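PDB 3KGL: cruciferin from Brassica napus, which probably serves as a seed storage protein of the 11S globulin family, a nutrient reservoir. Local coordinates for residues Pro192-Leu197 and Gln205-Gly210; Cys287-Asp292 and Ser308-Tyr313; Ala84-Asp89 and His143-His148; Leu337-Ala342 and Val386-Thr391. All coordinates share one frame; numbering follows the deposited sequence.

Along the chain the order is contact 3, contact 1, contact 2, contact 4, each closing before the next opens. Contact 3 and the 192-197 segment of contact 1 fall in the N-terminal cupin range. Contacts 1 and 3 reach the same antiparallel sheet, with centres about 29 Å apart. Contacts 2 and 4 lie in the C-terminal cupin range, with centres about 20 Å apart. Contacts 3 and 4 are the most distant pair, about 41 Å between centres. Thr288 OG1 of contact 2 hydrogen-bonds to Glu147 OE2 of contact 3, and strand 288-290 pairs with strand 153-157. These links tie the two cupin modules together. Contacts 1 and 3 touch the second subunit, contact 4 the third, and contact 2 the third through Tyr313.

Contact 1 of 4, residues Pro192-Leu197 and Gln205-Gly210; sequences PRPFYL and QVWIEG
The indole of Trp207 takes the carbonyl oxygen of Pro192 at its edge, near the ring plane. One face of the indole lies against Gln205 CA, offset toward the rim. Trp207 NE1 donates to Pro192 O at 3.0 Å, with an N-H...O angle of 154°. The donor is tilted 29° from the carbonyl plane. Beside this bond, Pro192 CG packs on Trp207 CD1 at 3.6 Å. The six-membered ring meets the second proline, with Trp207 CZ2 3.5 Å from Pro194 CD. These two side chains approach tip to tip. The guanidinium of Arg193 has Ile208 CD1 over one face, 3.4 Å from NH1. The arginine chain is extended from CG to NE, which carries its end to Ile208. The two side chains cross at about a right angle. Arg193 is a charge with several partners: NH2 forms a salt bridge with Asp189, and NH1 forms one with Asp362 of the second subunit. Trp207 also touches Leu21 and Val30. The arrangement is a type I beta turn, closed by a hydrogen bond from Ile208 N to Gln205 O (3.0 Å), whose tryptophan packs on two prolines of the N-terminal cupin module, beside strands 19-23 and 26-30.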
loop_
_atom_site.group_PDB
_atom_site.type_symbol
_atom_site.label_atom_id
_atom_site.label_comp_id
_atom_site.label_asym_id
_atom_site.label_seq_id
_atom_site.Cartn_x
_atom_site.Cartn_y
_atom_site.Cartn_z
ATOM N N PRO A 192 -14.542 -9.145 -2.941
ATOM C CA PRO A 192 -14.921 -9.197 -1.534
ATOM C C PRO A 192 -15.044 -10.656 -1.173
ATOM O O PRO A 192 -15.545 -11.426 -1.968
ATOM C CB PRO A 192 -16.300 -8.540 -1.534
ATOM C CG PRO A 192 -16.820 -8.818 -2.863
ATOM C CD PRO A 192 -15.656 -8.657 -3.766
ATOM N N ARG A 193 -14.558 -11.054 -0.010
ATOM C CA ARG A 193 -14.627 -12.458 0.336
ATOM C C ARG A 193 -15.176 -12.676 1.720
ATOM O O ARG A 193 -14.491 -12.458 2.714
ATOM C CB ARG A 193 -13.277 -13.134 0.175
ATOM C CG ARG A 193 -12.821 -13.186 -1.254
ATOM C CD ARG A 193 -11.806 -14.272 -1.439
ATOM N NE ARG A 193 -11.136 -14.188 -2.728
ATOM C CZ ARG A 193 -11.343 -15.034 -3.723
ATOM N NH1 ARG A 193 -12.207 -16.024 -3.591
ATOM N NH2 ARG A 193 -10.686 -14.889 -4.855
ATOM N N PRO A 194 -16.436 -13.104 1.781
ATOM C CA PRO A 194 -17.061 -13.491 3.036
ATOM C C PRO A 194 -16.474 -14.825 3.440
ATOM O O PRO A 194 -16.257 -15.698 2.590
ATOM C CB PRO A 194 -18.533 -13.682 2.654
ATOM C CG PRO A 194 -18.654 -13.258 1.228
ATOM C CD PRO A 194 -17.307 -13.362 0.629
ATOM N N PHE A 195 -16.190 -14.979 4.723
ATOM C CA PHE A 195 -15.874 -16.292 5.243
ATOM C C PHE A 195 -16.984 -16.659 6.185
ATOM O O PHE A 195 -17.161 -16.030 7.233
ATOM C CB PHE A 195 -14.527 -16.303 5.944
ATOM C CG PHE A 195 -13.357 -16.310 5.000
ATOM C CD1 PHE A 195 -12.674 -17.480 4.728
ATOM C CD2 PHE A 195 -12.944 -15.146 4.381
ATOM C CE1 PHE A 195 -11.600 -17.483 3.876
ATOM C CE2 PHE A 195 -11.865 -15.151 3.531
ATOM C CZ PHE A 195 -11.194 -16.320 3.280
ATOM N N TYR A 196 -17.745 -17.672 5.789
ATOM C CA TYR A 196 -18.951 -18.048 6.498
ATOM C C TYR A 196 -18.674 -19.098 7.561
ATOM O O TYR A 196 -18.172 -20.184 7.273
ATOM C CB TYR A 196 -19.994 -18.526 5.490
ATOM C CG TYR A 196 -20.567 -17.395 4.672
ATOM C CD1 TYR A 196 -21.302 -16.392 5.282
ATOM C CD2 TYR A 196 -20.363 -17.316 3.301
ATOM C CE1 TYR A 196 -21.830 -15.350 4.559
ATOM C CE2 TYR A 196 -20.886 -16.256 2.564
ATOM C CZ TYR A 196 -21.624 -15.281 3.204
ATOM O OH TYR A 196 -22.170 -14.220 2.515
ATOM N N LEU A 197 -19.002 -18.769 8.801
ATOM C CA LEU A 197 -18.792 -19.703 9.904
ATOM C C LEU A 197 -19.876 -20.803 10.038
ATOM O O LEU A 197 -19.615 -21.889 10.553
ATOM C CB LEU A 197 -18.667 -18.921 11.214
ATOM C CG LEU A 197 -17.293 -18.423 11.651
ATOM C CD1 LEU A 197 -16.540 -17.952 10.439
ATOM C CD2 LEU A 197 -17.433 -17.307 12.680
ATOM N N GLN A 205 -20.246 -18.389 -4.975
ATOM C CA GLN A 205 -19.619 -17.066 -5.021
ATOM C C GLN A 205 -19.864 -16.401 -6.369
ATOM O O GLN A 205 -18.946 -16.159 -7.159
ATOM C CB GLN A 205 -18.131 -17.171 -4.702
ATOM C CG GLN A 205 -17.847 -18.238 -3.671
ATOM C CD GLN A 205 -16.389 -18.318 -3.284
ATOM O OE1 GLN A 205 -15.883 -17.472 -2.548
ATOM N NE2 GLN A 205 -15.709 -19.349 -3.760
ATOM N N VAL A 206 -21.133 -16.094 -6.601
ATOM C CA VAL A 206 -21.622 -15.668 -7.900
ATOM C C VAL A 206 -21.111 -14.289 -8.269
ATOM O O VAL A 206 -21.219 -13.876 -9.426
ATOM C CB VAL A 206 -23.152 -15.641 -7.896
ATOM C CG1 VAL A 206 -23.701 -16.999 -7.503
ATOM C CG2 VAL A 206 -23.647 -14.592 -6.916
ATOM N N TRP A 207 -20.560 -13.590 -7.277
ATOM C CA TRP A 207 -20.039 -12.230 -7.448
ATOM C C TRP A 207 -18.578 -12.219 -7.897
ATOM O O TRP A 207 -18.059 -11.177 -8.279
ATOM C CB TRP A 207 -20.209 -11.410 -6.164
ATOM C CG TRP A 207 -19.529 -12.017 -4.968
ATOM C CD1 TRP A 207 -18.299 -11.692 -4.478
ATOM C CD2 TRP A 207 -20.036 -13.063 -4.114
ATOM N NE1 TRP A 207 -18.009 -12.459 -3.375
ATOM C CE2 TRP A 207 -19.055 -13.306 -3.128
ATOM C CE3 TRP A 207 -21.214 -13.819 -4.093
ATOM C CZ2 TRP A 207 -19.217 -14.268 -2.132
ATOM C CZ3 TRP A 207 -21.371 -14.769 -3.101
ATOM C CH2 TRP A 207 -20.373 -14.988 -2.135
ATOM N N ILE A 208 -17.934 -13.385 -7.842
ATOM C CA ILE A 208 -16.599 -13.607 -8.403
ATOM C C ILE A 208 -16.732 -14.300 -9.769
ATOM O O ILE A 208 -17.721 -14.985 -10.012
ATOM C CB ILE A 208 -15.762 -14.480 -7.445
ATOM C CG1 ILE A 208 -15.844 -13.942 -6.016
ATOM C CG2 ILE A 208 -14.323 -14.549 -7.889
ATOM C CD1 ILE A 208 -14.916 -14.640 -5.067
ATOM N N GLU A 209 -15.749 -14.144 -10.654
ATOM C CA GLU A 209 -15.865 -14.639 -12.041
ATOM C C GLU A 209 -16.040 -16.150 -12.263
ATOM O O GLU A 209 -17.132 -16.615 -12.603
ATOM C CB GLU A 209 -14.710 -14.136 -12.911
ATOM C CG GLU A 209 -14.951 -12.755 -13.496
ATOM C CD GLU A 209 -13.756 -12.219 -14.258
ATOM O OE1 GLU A 209 -13.055 -13.020 -14.924
ATOM O OE2 GLU A 209 -13.527 -10.990 -14.194
ATOM N N GLY A 210 -14.965 -16.909 -12.107
ATOM C CA GLY A 210 -14.978 -18.304 -12.518
ATOM C C GLY A 210 -15.350 -19.309 -11.445
ATOM O O GLY A 210 -14.701 -20.344 -11.297
#

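Contact 2 of 4, residues Cys287-Asp292 and Ser308-Tyr313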
loop_
_atom_site.group_PDB
_atom_site.type_symbol
_atom_site.label_atom_id
_atom_site.label_comp_id
_atom_site.label_asym_id
_atom_site.label_seq_id
_atom_site.Cartn_x
_atom_site.Cartn_y
_atom_site.Cartn_z
ATOM N N CYS A 287 -16.251 1.267 18.413
ATOM C CA CYS A 287 -16.330 0.869 17.008
ATOM C C CYS A 287 -17.684 1.183 16.345
ATOM O O CYS A 287 -17.806 1.098 15.128
ATOM C CB CYS A 287 -15.961 -0.613 16.838
ATOM S SG CYS A 287 -14.162 -0.977 16.692
ATOM N N THR A 288 -18.691 1.550 17.142
ATOM C CA THR A 288 -20.004 1.960 16.617
ATOM C C THR A 288 -20.257 3.449 16.883
ATOM O O THR A 288 -19.652 4.034 17.781
ATOM C CB THR A 288 -21.166 1.159 17.261
ATOM O OG1 THR A 288 -20.754 -0.185 17.532
ATOM C CG2 THR A 288 -22.366 1.135 16.345
ATOM N N ASP A 289 -21.158 4.058 16.117
ATOM C CA ASP A 289 -21.472 5.478 16.283
ATOM C C ASP A 289 -22.709 5.844 15.464
ATOM O O ASP A 289 -22.971 5.228 14.438
ATOM C CB ASP A 289 -20.278 6.341 15.860
ATOM C CG ASP A 289 -20.266 7.704 16.546
ATOM O OD1 ASP A 289 -21.355 8.240 16.846
ATOM O OD2 ASP A 289 -19.168 8.243 16.790
ATOM N N ASN A 290 -23.474 6.838 15.902
ATOM C CA ASN A 290 -24.698 7.194 15.178
ATOM C C ASN A 290 -24.641 8.528 14.430
ATOM O O ASN A 290 -24.478 9.592 15.032
ATOM C CB ASN A 290 -25.934 7.125 16.083
ATOM C CG ASN A 290 -27.228 7.215 15.298
ATOM O OD1 ASN A 290 -27.600 8.290 14.816
ATOM N ND2 ASN A 290 -27.923 6.078 15.156
ATOM N N LEU A 291 -24.789 8.449 13.110
ATOM C CA LEU A 291 -24.623 9.601 12.235
ATOM C C LEU A 291 -25.914 10.386 12.050
ATOM O O LEU A 291 -25.894 11.497 11.521
ATOM C CB LEU A 291 -24.075 9.156 10.880
ATOM C CG LEU A 291 -22.584 8.862 10.877
ATOM C CD1 LEU A 291 -22.111 8.585 9.474
ATOM C CD2 LEU A 291 -21.861 10.045 11.484
ATOM N N ASP A 292 -27.034 9.810 12.484
ATOM C CA ASP A 292 -28.310 10.528 12.489
ATOM C C ASP A 292 -28.436 11.474 13.691
ATOM O O ASP A 292 -29.506 12.023 13.954
ATOM C CB ASP A 292 -29.477 9.547 12.460
ATOM C CG ASP A 292 -29.774 9.045 11.066
ATOM O OD1 ASP A 292 -29.298 9.682 10.100
ATOM O OD2 ASP A 292 -30.483 8.022 10.939
ATOM N N SER A 308 -23.153 15.129 8.675
ATOM C CA SER A 308 -22.382 14.651 9.806
ATOM C C SER A 308 -21.245 13.815 9.245
ATOM O O SER A 308 -21.310 13.369 8.101
ATOM C CB SER A 308 -23.268 13.812 10.717
ATOM O OG SER A 308 -23.077 14.158 12.074
ATOM N N THR A 309 -20.202 13.594 10.033
ATOM C CA THR A 309 -19.025 12.930 9.496
ATOM C C THR A 309 -18.272 12.078 10.493
ATOM O O THR A 309 -18.086 12.482 11.636
ATOM C CB THR A 309 -18.050 13.956 8.923
ATOM O OG1 THR A 309 -18.387 14.208 7.554
ATOM C CG2 THR A 309 -16.640 13.431 8.983
ATOM N N LEU A 310 -17.827 10.907 10.036
ATOM C CA LEU A 310 -16.943 10.042 10.813
ATOM C C LEU A 310 -15.488 10.080 10.345
ATOM O O LEU A 310 -15.047 9.203 9.613
ATOM C CB LEU A 310 -17.429 8.607 10.748
ATOM C CG LEU A 310 -18.113 8.088 12.000
ATOM C CD1 LEU A 310 -18.079 6.578 11.989
ATOM C CD2 LEU A 310 -17.408 8.632 13.229
ATOM N N ASN A 311 -14.750 11.103 10.761
ATOM C CA ASN A 311 -13.315 11.159 10.531
ATOM C C ASN A 311 -12.671 10.125 11.450
ATOM O O ASN A 311 -13.369 9.411 12.177
ATOM C CB ASN A 311 -12.782 12.559 10.862
ATOM C CG ASN A 311 -12.949 13.555 9.711
ATOM O OD1 ASN A 311 -12.800 14.764 9.902
ATOM N ND2 ASN A 311 -13.246 13.054 8.516
ATOM N N SER A 312 -11.344 10.038 11.428
ATOM C CA SER A 312 -10.636 9.179 12.369
ATOM C C SER A 312 -10.505 9.911 13.698
ATOM O O SER A 312 -10.034 9.358 14.688
ATOM C CB SER A 312 -9.257 8.815 11.831
ATOM O OG SER A 312 -8.396 9.946 11.822
ATOM N N TYR A 313 -10.922 11.170 13.712
ATOM C CA TYR A 313 -10.841 11.977 14.920
ATOM C C TYR A 313 -12.013 11.647 15.806
ATOM O O TYR A 313 -12.189 12.227 16.866
ATOM C CB TYR A 313 -10.860 13.465 14.580
ATOM C CG TYR A 313 -9.520 14.002 14.144
ATOM C CD1 TYR A 313 -8.662 14.597 15.058
ATOM C CD2 TYR A 313 -9.110 13.911 12.822
ATOM C CE1 TYR A 313 -7.433 15.091 14.669
ATOM C CE2 TYR A 313 -7.882 14.401 12.424
ATOM C CZ TYR A 313 -7.048 14.991 13.352
ATOM O OH TYR A 313 -5.823 15.483 12.963
#
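Asp289 OD2 is held by a salt bridge from Arg286 NH1 and lies 4.0 Å from Leu310 CD2 across the contact. The carboxylate and the leucine cross obliquely. The other carboxylate oxygen, OD1, takes a weak hydrogen bond from Asn290 N. Leu291 supplies the largest share of the contact. Its CG is anti to the carbonyl carbon (chi1 -78°), which carries it toward Leu310. Its CD2 methyl approaches Ser308 CB at 4.1 Å and Leu310 CG at 4.3 Å. Its carbonyl oxygen also lies 3.6 Å from Ser308 CB. The contact joins two beta sheets. The weakly bonded strand 288-290 is, within this chain, an outermost strand of an N-terminal cupin sheet and pairs with strand 153-157, whereas strand 305-310 belongs to a C-terminal cupin sheet. Here the two sheets meet mainly through Leu291, Ser308 and Leu310. Both Leu291 and Leu310 touch Thr154 of the N-terminal sheet. On the C-terminal side, Leu291 also packs on Arg327, whose NE forms a salt bridge with Asp292 OD1.

Contact 3 of 4, residues Ala84-Asp89 and His143-His148; sequences AETFQD and HQKVEH
His143 and Asp89 are joined through a hydrogen bond from NE2 to OD1, 3.0 Å long with an N-H...O angle of 152°. The acceptor lies in the imidazole plane, but the donor meets OD1 from above the carboxylate plane. The two planes stand 70° apart. ND1 of His143 donates to Gln144 O at 2.9 Å, on a lone pair in the carbonyl plane. Both ring nitrogens thus have acceptors, which fixes the ring's rotation. The Phe87 ring and Lys145 cross obliquely. Lys145 CE lies at the ring edge, 3.3 Å from Phe87 CE2, while Val146 O is over one face. The lysine leaves with CG anti to the backbone N (chi1 164°) and bends at chi3, and its CG also lies 3.5 Å from Phe87 CE2. Thr86 OG1 lies 3.6 Å from Lys145 CB. The extended Glu85 side chain runs past the His143 backbone, with Glu85 CG 3.7 Å from His143 N. Leu421 and Pro422 of the second subunit pack on His143 and Val146. Strand 87-89 pairs antiparallel with strand 141-150, which also pairs with strand 73-79.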
loop_
_atom_site.group_PDB
_atom_site.type_symbol
_atom_site.label_atom_id
_atom_site.label_comp_id
_atom_site.label_asym_id
_atom_site.label_seq_id
_atom_site.Cartn_x
_atom_site.Cartn_y
_atom_site.Cartn_z
ATOM N N ALA A 84 -12.072 -10.761 26.429
ATOM C CA ALA A 84 -12.841 -11.243 27.565
ATOM C C ALA A 84 -14.307 -11.375 27.172
ATOM O O ALA A 84 -14.713 -10.923 26.100
ATOM C CB ALA A 84 -12.680 -10.299 28.751
ATOM N N GLU A 85 -15.097 -12.007 28.033
ATOM C CA GLU A 85 -16.525 -12.141 27.785
ATOM C C GLU A 85 -17.335 -11.152 28.631
ATOM O O GLU A 85 -17.440 -11.285 29.854
ATOM C CB GLU A 85 -16.982 -13.592 27.975
ATOM C CG GLU A 85 -16.662 -14.485 26.770
ATOM C CD GLU A 85 -16.763 -15.972 27.084
ATOM O OE1 GLU A 85 -16.979 -16.773 26.144
ATOM O OE2 GLU A 85 -16.619 -16.342 28.268
ATOM N N THR A 86 -17.894 -10.153 27.947
ATOM C CA THR A 86 -18.612 -9.044 28.571
ATOM C C THR A 86 -19.987 -9.464 29.095
ATOM O O THR A 86 -20.205 -9.546 30.307
ATOM C CB THR A 86 -18.813 -7.879 27.566
ATOM O OG1 THR A 86 -17.867 -7.986 26.493
ATOM C CG2 THR A 86 -18.661 -6.525 28.257
ATOM N N PHE A 87 -20.911 -9.721 28.170
ATOM C CA PHE A 87 -22.294 -10.041 28.521
ATOM C C PHE A 87 -22.482 -11.448 29.095
ATOM O O PHE A 87 -21.598 -12.313 28.985
ATOM C CB PHE A 87 -23.227 -9.804 27.323
ATOM C CG PHE A 87 -23.672 -8.375 27.182
ATOM C CD1 PHE A 87 -24.976 -8.006 27.475
ATOM C CD2 PHE A 87 -22.780 -7.391 26.779
ATOM C CE1 PHE A 87 -25.388 -6.680 27.356
ATOM C CE2 PHE A 87 -23.187 -6.066 26.661
ATOM C CZ PHE A 87 -24.494 -5.712 26.949
ATOM N N GLN A 88 -23.649 -11.651 29.708
ATOM C CA GLN A 88 -24.003 -12.899 30.382
ATOM C C GLN A 88 -25.487 -13.221 30.140
ATOM O O GLN A 88 -26.331 -12.322 30.132
ATOM C CB GLN A 88 -23.682 -12.790 31.883
ATOM C CG GLN A 88 -24.093 -13.980 32.744
ATOM C CD GLN A 88 -25.401 -13.746 33.498
ATOM O OE1 GLN A 88 -25.835 -14.586 34.289
ATOM N NE2 GLN A 88 -26.028 -12.597 33.260
ATOM N N ASP A 89 -25.797 -14.501 29.933
ATOM C CA ASP A 89 -27.155 -14.929 29.575
ATOM C C ASP A 89 -27.844 -15.832 30.599
ATOM O O ASP A 89 -27.403 -16.955 30.839
ATOM C CB ASP A 89 -27.141 -15.658 28.233
ATOM C CG ASP A 89 -27.535 -14.766 27.090
ATOM O OD1 ASP A 89 -27.339 -15.168 25.920
ATOM O OD2 ASP A 89 -28.045 -13.660 27.370
ATOM N N HIS A 143 -20.308 -14.805 26.792
ATOM C CA HIS A 143 -20.071 -14.505 25.384
ATOM C C HIS A 143 -19.842 -13.012 25.153
ATOM O O HIS A 143 -20.122 -12.196 26.029
ATOM C CB HIS A 143 -21.225 -15.020 24.509
ATOM C CG HIS A 143 -22.557 -14.406 24.821
ATOM N ND1 HIS A 143 -22.821 -13.062 24.645
ATOM C CD2 HIS A 143 -23.708 -14.957 25.276
ATOM C CE1 HIS A 143 -24.072 -12.810 24.991
ATOM N NE2 HIS A 143 -24.631 -13.944 25.377
ATOM N N GLN A 144 -19.333 -12.663 23.973
ATOM C CA GLN A 144 -18.967 -11.284 23.658
ATOM C C GLN A 144 -20.144 -10.317 23.792
ATOM O O GLN A 144 -21.295 -10.729 23.917
ATOM C CB GLN A 144 -18.355 -11.200 22.257
ATOM C CG GLN A 144 -16.954 -11.814 22.134
ATOM C CD GLN A 144 -15.841 -10.766 22.134
ATOM O OE1 GLN A 144 -14.658 -11.107 22.186
ATOM N NE2 GLN A 144 -16.217 -9.489 22.064
ATOM N N LYS A 145 -19.840 -9.026 23.785
ATOM C CA LYS A 145 -20.869 -8.010 23.929
ATOM C C LYS A 145 -21.817 -8.014 22.741
ATOM O O LYS A 145 -21.398 -7.890 21.586
ATOM C CB LYS A 145 -20.238 -6.625 24.102
ATOM C CG LYS A 145 -21.201 -5.462 23.883
ATOM C CD LYS A 145 -20.624 -4.137 24.389
ATOM C CE LYS A 145 -20.613 -4.070 25.914
ATOM N NZ LYS A 145 -20.380 -2.689 26.431
ATOM N N VAL A 146 -23.100 -8.178 23.037
ATOM C CA VAL A 146 -24.143 -8.027 22.038
ATOM C C VAL A 146 -24.702 -6.617 22.125
ATOM O O VAL A 146 -25.369 -6.268 23.096
ATOM C CB VAL A 146 -25.284 -9.012 22.270
ATOM C CG1 VAL A 146 -26.477 -8.650 21.401
ATOM C CG2 VAL A 146 -24.820 -10.421 21.988
ATOM N N GLU A 147 -24.418 -5.814 21.107
ATOM C CA GLU A 147 -24.875 -4.434 21.045
ATOM C C GLU A 147 -26.279 -4.337 20.426
ATOM O O GLU A 147 -26.719 -5.255 19.733
ATOM C CB GLU A 147 -23.873 -3.589 20.246
ATOM C CG GLU A 147 -22.576 -3.277 20.991
ATOM C CD GLU A 147 -21.349 -3.249 20.079
ATOM O OE1 GLU A 147 -20.754 -4.327 19.835
ATOM O OE2 GLU A 147 -20.966 -2.145 19.622
ATOM N N HIS A 148 -26.990 -3.244 20.713
ATOM C CA HIS A 148 -28.233 -2.934 20.017
ATOM C C HIS A 148 -27.915 -1.911 18.944
ATOM O O HIS A 148 -27.085 -1.020 19.150
ATOM C CB HIS A 148 -29.299 -2.380 20.963
ATOM C CG HIS A 148 -30.628 -2.144 20.305
ATOM N ND1 HIS A 148 -31.075 -0.888 19.952
ATOM C CD2 HIS A 148 -31.608 -3.010 19.941
ATOM C CE1 HIS A 148 -32.270 -0.991 19.394
ATOM N NE2 HIS A 148 -32.615 -2.267 19.374
#

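Contact 4 of 4, residues Leu337-Ala342 and Val386-Thr391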
loop_
_atom_site.group_PDB
_atom_site.type_symbol
_atom_site.label_atom_id
_atom_site.label_comp_id
_atom_site.label_asym_id
_atom_site.label_seq_id
_atom_site.Cartn_x
_atom_site.Cartn_y
_atom_site.Cartn_z
ATOM N N LEU A 337 -23.192 22.439 -2.518
ATOM C CA LEU A 337 -22.211 23.065 -3.383
ATOM C C LEU A 337 -21.198 22.092 -3.973
ATOM O O LEU A 337 -20.714 21.187 -3.289
ATOM C CB LEU A 337 -21.475 24.137 -2.592
ATOM C CG LEU A 337 -22.456 25.144 -2.025
ATOM C CD1 LEU A 337 -21.730 26.190 -1.219
ATOM C CD2 LEU A 337 -23.207 25.759 -3.188
ATOM N N PRO A 338 -20.852 22.304 -5.245
ATOM C CA PRO A 338 -19.873 21.510 -5.992
ATOM C C PRO A 338 -18.584 21.281 -5.210
ATOM O O PRO A 338 -17.811 22.214 -5.001
ATOM C CB PRO A 338 -19.590 22.383 -7.213
ATOM C CG PRO A 338 -20.821 23.184 -7.390
ATOM C CD PRO A 338 -21.315 23.471 -6.015
ATOM N N GLN A 339 -18.364 20.040 -4.796
ATOM C CA GLN A 339 -17.175 19.646 -4.045
ATOM C C GLN A 339 -16.467 18.468 -4.719
ATOM O O GLN A 339 -17.054 17.759 -5.532
ATOM C CB GLN A 339 -17.570 19.265 -2.611
ATOM C CG GLN A 339 -18.480 18.030 -2.499
ATOM C CD GLN A 339 -19.237 17.951 -1.181
ATOM O OE1 GLN A 339 -19.507 16.860 -0.659
ATOM N NE2 GLN A 339 -19.591 19.114 -0.638
ATOM N N TRP A 340 -15.201 18.261 -4.389
ATOM C CA TRP A 340 -14.523 17.031 -4.769
ATOM C C TRP A 340 -13.816 16.484 -3.547
ATOM O O TRP A 340 -13.783 17.133 -2.522
ATOM C CB TRP A 340 -13.548 17.263 -5.913
ATOM C CG TRP A 340 -12.187 17.841 -5.549
ATOM C CD1 TRP A 340 -11.075 17.145 -5.144
ATOM C CD2 TRP A 340 -11.780 19.217 -5.628
ATOM N NE1 TRP A 340 -10.021 18.004 -4.947
ATOM C CE2 TRP A 340 -10.428 19.279 -5.238
ATOM C CE3 TRP A 340 -12.435 20.404 -5.977
ATOM C CZ2 TRP A 340 -9.728 20.469 -5.180
ATOM C CZ3 TRP A 340 -11.735 21.585 -5.921
ATOM C CH2 TRP A 340 -10.398 21.611 -5.526
ATOM N N ASN A 341 -13.280 15.280 -3.633
ATOM C CA ASN A 341 -12.503 14.754 -2.524
ATOM C C ASN A 341 -11.018 14.768 -2.861
ATOM O O ASN A 341 -10.601 14.257 -3.901
ATOM C CB ASN A 341 -13.000 13.367 -2.126
ATOM C CG ASN A 341 -14.409 13.403 -1.573
ATOM O OD1 ASN A 341 -14.873 14.456 -1.154
ATOM N ND2 ASN A 341 -15.099 12.265 -1.580
ATOM N N ALA A 342 -10.230 15.382 -1.982
ATOM C CA ALA A 342 -8.816 15.624 -2.238
ATOM C C ALA A 342 -7.976 14.364 -2.139
ATOM O O ALA A 342 -6.933 14.264 -2.790
ATOM C CB ALA A 342 -8.293 16.666 -1.296
ATOM N N VAL A 386 -18.637 17.055 -7.675
ATOM C CA VAL A 386 -20.023 16.632 -7.560
ATOM C C VAL A 386 -20.906 17.759 -7.079
ATOM O O VAL A 386 -20.570 18.431 -6.107
ATOM C CB VAL A 386 -20.164 15.498 -6.513
ATOM C CG1 VAL A 386 -21.572 14.880 -6.529
ATOM C CG2 VAL A 386 -19.126 14.437 -6.746
ATOM N N VAL A 387 -22.041 17.958 -7.748
ATOM C CA VAL A 387 -23.122 18.755 -7.168
ATOM C C VAL A 387 -24.405 17.931 -7.049
ATOM O O VAL A 387 -24.680 17.056 -7.871
ATOM C CB VAL A 387 -23.394 20.040 -7.944
ATOM C CG1 VAL A 387 -24.278 19.751 -9.152
ATOM C CG2 VAL A 387 -24.047 21.056 -7.029
ATOM N N LYS A 388 -25.177 18.197 -6.006
ATOM C CA LYS A 388 -26.415 17.468 -5.791
ATOM C C LYS A 388 -27.484 18.414 -5.253
ATOM O O LYS A 388 -27.222 19.170 -4.338
ATOM C CB LYS A 388 -26.184 16.264 -4.860
ATOM C CG LYS A 388 -24.887 16.316 -4.039
ATOM C CD LYS A 388 -24.639 15.013 -3.263
ATOM C CE LYS A 388 -23.164 14.866 -2.851
ATOM N NZ LYS A 388 -22.752 15.696 -1.671
ATOM N N ARG A 389 -28.667 18.409 -5.868
ATOM C CA ARG A 389 -29.793 19.204 -5.394
ATOM C C ARG A 389 -30.902 18.257 -4.955
ATOM O O ARG A 389 -31.232 17.319 -5.666
ATOM C CB ARG A 389 -30.305 20.125 -6.497
ATOM C CG ARG A 389 -31.335 21.147 -6.008
ATOM C CD ARG A 389 -32.057 21.877 -7.155
ATOM N NE ARG A 389 -33.415 21.373 -7.376
ATOM C CZ ARG A 389 -33.841 20.823 -8.509
ATOM N NH1 ARG A 389 -33.019 20.718 -9.539
ATOM N NH2 ARG A 389 -35.093 20.393 -8.622
ATOM N N ALA A 390 -31.472 18.482 -3.779
ATOM C CA ALA A 390 -32.511 17.585 -3.286
ATOM C C ALA A 390 -33.785 17.825 -4.079
ATOM O O ALA A 390 -34.069 18.949 -4.487
ATOM C CB ALA A 390 -32.741 17.779 -1.795
ATOM N N THR A 391 -34.544 16.759 -4.297
ATOM C CA THR A 391 -35.653 16.785 -5.244
ATOM C C THR A 391 -36.956 16.284 -4.649
ATOM O O THR A 391 -38.028 16.803 -4.955
ATOM C CB THR A 391 -35.331 15.928 -6.473
ATOM O OG1 THR A 391 -35.036 16.793 -7.576
ATOM C CG2 THR A 391 -36.518 15.014 -6.823
#
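Gln339 and Val386 form an antiparallel hydrogen-bonded pair, and two bonds satisfy the backbone N and O of both. Gln339 N donates to Val386 O at 3.0 Å, and Val386 N donates to Gln339 O at 2.8 Å. The first has its donor tilted 25° from the Val386 carbonyl plane; in the second, Val386 N lies in the plane of the Gln339 carbonyl. Val386 O takes a further contact, a CA-H...O approach from Pro338 CA at 3.2 Å. This oxygen is therefore met by one N-H and one C-H. The Pro338 ring packs on Val387. Pro338 CD lies 3.8 Å from Val387 CG2, with the two side chains side by side and pointing the same way. CG2 of Val387 is anti to the backbone N, which puts it beside the proline ring. Gln339 OE1 and Lys388 NZ come to 3.6 Å. The lysine bends at chi4 and its amino group also makes a long, weak ion pair with Glu399. Asn341 OD1 is hydrogen-bonded to Lys401 NZ. The N-to-C directions of strands 337-341 and 386-390 are 140° apart. Strand 334-341 also pairs with strands 408-410 and 449-451, and strand 385-390 with strand 354-360. Trp340 stacks on Phe60 of the third subunit, and Val227 and Ala231, on helix 225-232 of that subunit, pack on Val387 and Pro338, so this C-terminal cupin sheet faces a subunit interface.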